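Local coordinates for protein 2-hydroxyhepta-2,4-diene-1,7-dioate isomerase (Mycobacterium marinum, PDB 3QDF) that binds zinc and probably acts as an isomerase or hydrolase of the fumarylacetoacetate hydrolase family, acting on small oxo-acids such as those of homoprotocatechuate breakdown, at residues 68-73 and 214-219; 146-151 and 229-234. One frame throughout, in Å; residues are numbered along the deposited sequence.

Interaction 1 of 2, residues 68-73 and 214-219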
loop_
_atom_site.group_PDB
_atom_site.type_symbol
_atom_site.label_atom_id
_atom_site.label_comp_id
_atom_site.label_asym_id
_atom_site.label_seq_id
_atom_site.Cartn_x
_atom_site.Cartn_y
_atom_site.Cartn_z
ATOM N N VAL A 68 3.067 2.885 9.087
ATOM C CA VAL A 68 2.546 2.399 10.379
ATOM C C VAL A 68 1.564 1.305 10.011
ATOM O O VAL A 68 0.822 1.438 9.031
ATOM C CB VAL A 68 1.859 3.504 11.212
ATOM C CG1 VAL A 68 1.676 3.052 12.667
ATOM C CG2 VAL A 68 2.674 4.794 11.193
ATOM N N CYS A 69 1.577 0.206 10.759
ATOM C CA CYS A 69 0.817 -0.966 10.385
ATOM C C CYS A 69 0.026 -1.539 11.543
ATOM O O CYS A 69 0.432 -1.459 12.708
ATOM C CB CYS A 69 1.741 -2.067 9.890
ATOM S SG CYS A 69 2.881 -1.590 8.622
ATOM N N VAL A 70 -1.073 -2.199 11.202
ATOM C CA VAL A 70 -1.943 -2.783 12.192
ATOM C C VAL A 70 -1.800 -4.311 12.116
ATOM O O VAL A 70 -1.781 -4.883 11.025
ATOM C CB VAL A 70 -3.407 -2.302 11.974
ATOM C CG1 VAL A 70 -4.358 -2.950 12.976
ATOM C CG2 VAL A 70 -3.483 -0.760 12.084
ATOM N N GLY A 71 -1.659 -4.957 13.275
ATOM C CA GLY A 71 -1.666 -6.421 13.364
ATOM C C GLY A 71 -3.008 -7.061 13.049
ATOM O O GLY A 71 -3.688 -6.672 12.088
ATOM N N LYS A 72 -3.359 -8.077 13.820
ATOM C CA LYS A 72 -4.634 -8.767 13.750
ATOM C C LYS A 72 -5.842 -7.827 13.636
ATOM O O LYS A 72 -6.265 -7.252 14.643
ATOM C CB LYS A 72 -4.775 -9.600 15.029
ATOM N N ASN A 73 -6.400 -7.670 12.431
ATOM C CA ASN A 73 -7.542 -6.752 12.228
ATOM C C ASN A 73 -8.731 -7.295 11.416
ATOM O O ASN A 73 -9.574 -6.524 10.966
ATOM C CB ASN A 73 -7.069 -5.397 11.640
ATOM C CG ASN A 73 -8.053 -4.259 11.902
ATOM O OD1 ASN A 73 -8.687 -4.189 12.958
ATOM N ND2 ASN A 73 -8.169 -3.357 10.948
ATOM N N GLY A 214 -11.196 5.006 10.462
ATOM C CA GLY A 214 -11.218 6.076 11.454
ATOM C C GLY A 214 -10.650 5.635 12.805
ATOM O O GLY A 214 -9.898 6.383 13.426
ATOM N N ALA A 215 -11.021 4.443 13.279
ATOM C CA ALA A 215 -10.488 3.938 14.559
ATOM C C ALA A 215 -8.959 3.746 14.502
ATOM O O ALA A 215 -8.231 4.003 15.482
ATOM C CB ALA A 215 -11.181 2.625 14.945
ATOM N N ILE A 216 -8.481 3.297 13.355
ATOM C CA ILE A 216 -7.050 3.085 13.156
ATOM C C ILE A 216 -6.313 4.430 13.179
ATOM O O ILE A 216 -5.312 4.599 13.887
ATOM C CB ILE A 216 -6.759 2.325 11.832
ATOM C CG1 ILE A 216 -7.169 0.856 11.953
ATOM C CG2 ILE A 216 -5.274 2.435 11.458
ATOM C CD1 ILE A 216 -7.160 0.129 10.608
ATOM N N VAL A 217 -6.822 5.397 12.424
ATOM C CA VAL A 217 -6.194 6.719 12.421
ATOM C C VAL A 217 -6.277 7.396 13.788
ATOM O O VAL A 217 -5.323 8.026 14.216
ATOM C CB VAL A 217 -6.760 7.647 11.306
ATOM C CG1 VAL A 217 -6.148 9.058 11.392
ATOM C CG2 VAL A 217 -6.435 7.040 9.943
ATOM N N GLU A 218 -7.420 7.273 14.459
ATOM C CA GLU A 218 -7.561 7.796 15.804
ATOM C C GLU A 218 -6.508 7.187 16.728
ATOM O O GLU A 218 -5.823 7.925 17.458
ATOM C CB GLU A 218 -8.958 7.525 16.361
ATOM C CG GLU A 218 -9.144 8.036 17.781
ATOM C CD GLU A 218 -10.556 7.818 18.269
ATOM O OE1 GLU A 218 -10.788 6.805 18.927
ATOM O OE2 GLU A 218 -11.446 8.629 17.966
ATOM N N TRP A 219 -6.395 5.852 16.704
ATOM C CA TRP A 219 -5.442 5.150 17.552
ATOM C C TRP A 219 -3.992 5.573 17.281
ATOM O O TRP A 219 -3.278 6.004 18.196
ATOM C CB TRP A 219 -5.589 3.636 17.396
ATOM C CG TRP A 219 -4.684 2.865 18.277
ATOM C CD1 TRP A 219 -3.445 2.360 17.951
ATOM C CD2 TRP A 219 -4.934 2.491 19.639
ATOM N NE1 TRP A 219 -2.924 1.687 19.039
ATOM C CE2 TRP A 219 -3.815 1.763 20.084
ATOM C CE3 TRP A 219 -6.014 2.697 20.529
ATOM C CZ2 TRP A 219 -3.732 1.235 21.383
ATOM C CZ3 TRP A 219 -5.928 2.183 21.827
ATOM C CH2 TRP A 219 -4.801 1.449 22.236
#
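Ile216 reaches from its helix to Val70, and the closest approach is methyl to methyl: Val70 CG2 lies 3.7 Å from Ile216 CG2. The same valine methyl also meets the other branch, 4.0 Å from Ile216 CG1 and 4.1 Å from Ile216 CD1, so CG2 of Val70 touches both branches of the isoleucine. The valine rotamer explains this: with CG1 opposite the main-chain nitrogen (chi1 178°), CG2 is the branch presented to the helix. On the isoleucine, chi2 of 169° stretches CG1 and CD1 into an extended arm that runs past the valine to Asn73. There Ile216 CD1 ends 3.6 Å from Asn73 ND2, the two side chains approaching from opposite directions. This last contact is apolar carbon against an amide whose polar needs are met elsewhere: Asn73 ND2 donates to the carbonyl O of Thr234, and Asn73 OD1 accepts from the backbone N of His211. Those two bonds fix which way the amide is turned, and the isoleucine methyl packs on an already settled group. All three touching residues are buried, and Val70 is close to the metal centre, its side chain about 6 Å from that of the zinc ligand Glu123. In the fold, helix 213-223 lies across the end of strand 67-70 and the turn after it. Strand 67-70 runs between 94-97, antiparallel, and 231-233, parallel; Ile216 also packs on Ile232 of the latter, so the helix spans two neighbouring strands.

Interaction 2 of 2, residues 146-151 and 229-234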
loop_
_atom_site.group_PDB
_atom_site.type_symbol
_atom_site.label_atom_id
_atom_site.label_comp_id
_atom_site.label_asym_id
_atom_site.label_seq_id
_atom_site.Cartn_x
_atom_site.Cartn_y
_atom_site.Cartn_z
ATOM N N GLY A 146 -6.073 9.532 0.485
ATOM C CA GLY A 146 -6.870 8.487 -0.159
ATOM C C GLY A 146 -6.350 7.099 0.162
ATOM O O GLY A 146 -5.705 6.877 1.188
ATOM N N TYR A 147 -6.662 6.149 -0.704
ATOM C CA TYR A 147 -6.396 4.745 -0.395
ATOM C C TYR A 147 -5.601 4.087 -1.487
ATOM O O TYR A 147 -5.771 4.393 -2.664
ATOM C CB TYR A 147 -7.705 3.980 -0.108
ATOM C CG TYR A 147 -8.465 4.662 1.009
ATOM C CD1 TYR A 147 -8.150 4.397 2.353
ATOM C CD2 TYR A 147 -9.420 5.643 0.727
ATOM C CE1 TYR A 147 -8.811 5.068 3.390
ATOM C CE2 TYR A 147 -10.088 6.334 1.761
ATOM C CZ TYR A 147 -9.771 6.026 3.086
ATOM O OH TYR A 147 -10.422 6.662 4.102
ATOM N N THR A 148 -4.743 3.172 -1.080
ATOM C CA THR A 148 -3.961 2.399 -2.028
ATOM C C THR A 148 -3.831 0.990 -1.498
ATOM O O THR A 148 -4.593 0.580 -0.585
ATOM C CB THR A 148 -2.598 3.081 -2.320
ATOM O OG1 THR A 148 -1.953 2.452 -3.443
ATOM C CG2 THR A 148 -1.671 3.072 -1.065
ATOM N N ILE A 149 -2.910 0.223 -2.072
ATOM C CA ILE A 149 -2.753 -1.178 -1.686
ATOM C C ILE A 149 -1.371 -1.375 -1.135
ATOM O O ILE A 149 -0.412 -0.781 -1.633
ATOM C CB ILE A 149 -2.989 -2.156 -2.879
ATOM C CG1 ILE A 149 -4.320 -1.833 -3.584
ATOM C CG2 ILE A 149 -2.986 -3.624 -2.386
ATOM C CD1 ILE A 149 -4.571 -2.614 -4.879
ATOM N N GLY A 150 -1.268 -2.174 -0.081
ATOM C CA GLY A 150 0.015 -2.583 0.442
ATOM C C GLY A 150 0.137 -4.091 0.512
ATOM O O GLY A 150 -0.876 -4.819 0.625
ATOM N N ASN A 151 1.385 -4.563 0.414
ATOM C CA ASN A 151 1.723 -5.961 0.655
ATOM C C ASN A 151 2.665 -6.008 1.853
ATOM O O ASN A 151 3.870 -5.688 1.731
ATOM C CB ASN A 151 2.395 -6.597 -0.584
ATOM C CG ASN A 151 2.514 -8.121 -0.482
ATOM O OD1 ASN A 151 2.402 -8.690 0.596
ATOM N ND2 ASN A 151 2.751 -8.780 -1.619
ATOM N N GLY A 229 1.764 11.946 3.234
ATOM C CA GLY A 229 2.481 10.873 2.585
ATOM C C GLY A 229 2.693 9.640 3.445
ATOM O O GLY A 229 2.981 8.577 2.902
ATOM N N ASP A 230 2.549 9.757 4.770
ATOM C CA ASP A 230 2.627 8.569 5.630
ATOM C C ASP A 230 1.643 7.484 5.206
ATOM O O ASP A 230 0.521 7.765 4.829
ATOM C CB ASP A 230 2.464 8.889 7.119
ATOM C CG ASP A 230 3.731 9.513 7.731
ATOM O OD1 ASP A 230 4.792 9.548 7.057
ATOM O OD2 ASP A 230 3.667 9.984 8.892
ATOM N N LEU A 231 2.094 6.236 5.256
ATOM C CA LEU A 231 1.263 5.111 4.906
ATOM C C LEU A 231 0.830 4.387 6.148
ATOM O O LEU A 231 1.611 4.241 7.094
ATOM C CB LEU A 231 2.085 4.149 4.073
ATOM C CG LEU A 231 2.066 4.407 2.580
ATOM C CD1 LEU A 231 3.355 3.801 1.981
ATOM C CD2 LEU A 231 0.785 3.744 2.011
ATOM N N ILE A 232 -0.426 3.945 6.158
ATOM C CA ILE A 232 -0.916 3.073 7.199
ATOM C C ILE A 232 -1.462 1.789 6.563
ATOM O O ILE A 232 -2.427 1.836 5.782
ATOM C CB ILE A 232 -2.030 3.732 8.052
ATOM C CG1 ILE A 232 -1.509 4.998 8.773
ATOM C CG2 ILE A 232 -2.571 2.714 9.067
ATOM C CD1 ILE A 232 -2.611 5.861 9.375
ATOM N N LEU A 233 -0.850 0.648 6.896
ATOM C CA LEU A 233 -1.369 -0.664 6.467
ATOM C C LEU A 233 -2.350 -1.192 7.507
ATOM O O LEU A 233 -1.988 -1.371 8.679
ATOM C CB LEU A 233 -0.235 -1.657 6.249
ATOM C CG LEU A 233 0.930 -1.302 5.310
ATOM C CD1 LEU A 233 1.811 -2.573 5.128
ATOM C CD2 LEU A 233 0.441 -0.751 3.964
ATOM N N THR A 234 -3.566 -1.489 7.072
ATOM C CA THR A 234 -4.689 -1.698 7.990
ATOM C C THR A 234 -4.970 -3.156 8.386
ATOM O O THR A 234 -5.999 -3.448 9.014
ATOM C CB THR A 234 -5.963 -1.064 7.447
ATOM O OG1 THR A 234 -6.389 -1.765 6.273
ATOM C CG2 THR A 234 -5.725 0.424 7.105
#
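Leu233 and Leu231 point their branched ends at strand 144-155 in the core of the rolled, mostly beta fold of the fumarylacetoacetate hydrolase family. Strands 144-155 and 231-233 both pair antiparallel with strand 118-128; between these two segments there is no hydrogen bond, and the meeting is carbon on carbon. Leu233 CD2 comes to 4.0 Å from Gly150 CA: the glycine has no side chain, so the methyl can lie directly against the main chain, and the backbones close to 6.5 Å between the CA atoms of Gly150 and Leu233. Two residues earlier on each strand, Leu231 CD2 touches Thr148 CG2 at 4.0 Å, the side chains meeting at about a right angle. Thr148 offers its methyl here because OG1 is swung opposite the main-chain nitrogen (chi1 -169°) and hydrogen-bonds to the carbonyl O of Trp180.

Further out, backbone bonds tie Thr148 to Ala125 and Gly150 to Glu123. Leu233 also packs on the side chain of Glu123, and the side chain of Leu233 lies about 5 Å from a zinc ion, giving the metal site an apolar neighbour. Next to Gly150, Asn151 OD1 accepts a hydrogen bond from the backbone N of Glu121, itself a zinc ligand.

Overall arrangement
Both interactions are buried, and they adjoin through strand 231-233, which belongs to interaction 2 and pairs with strand 67-70 of interaction 1. Interaction 2 lies near the centre of the chain, where Leu231 and Leu233 face strand 144-155; interaction 1 lies further out, with helix 213-223 against strand 67-70. Strands 67-70 and 231-233 are parallel neighbours: Val70 N to Leu233 O and Val68 N to Leu231 O, each 2.8 Å, are probable hydrogen bonds. From the helix, Ile216 CD1 packs 3.6 Å from Thr234 CB. Interaction 2 is purely carbon on carbon, whereas interaction 1 adds a buried amide. Each approaches the zinc site, interaction 2 more closely through Leu233.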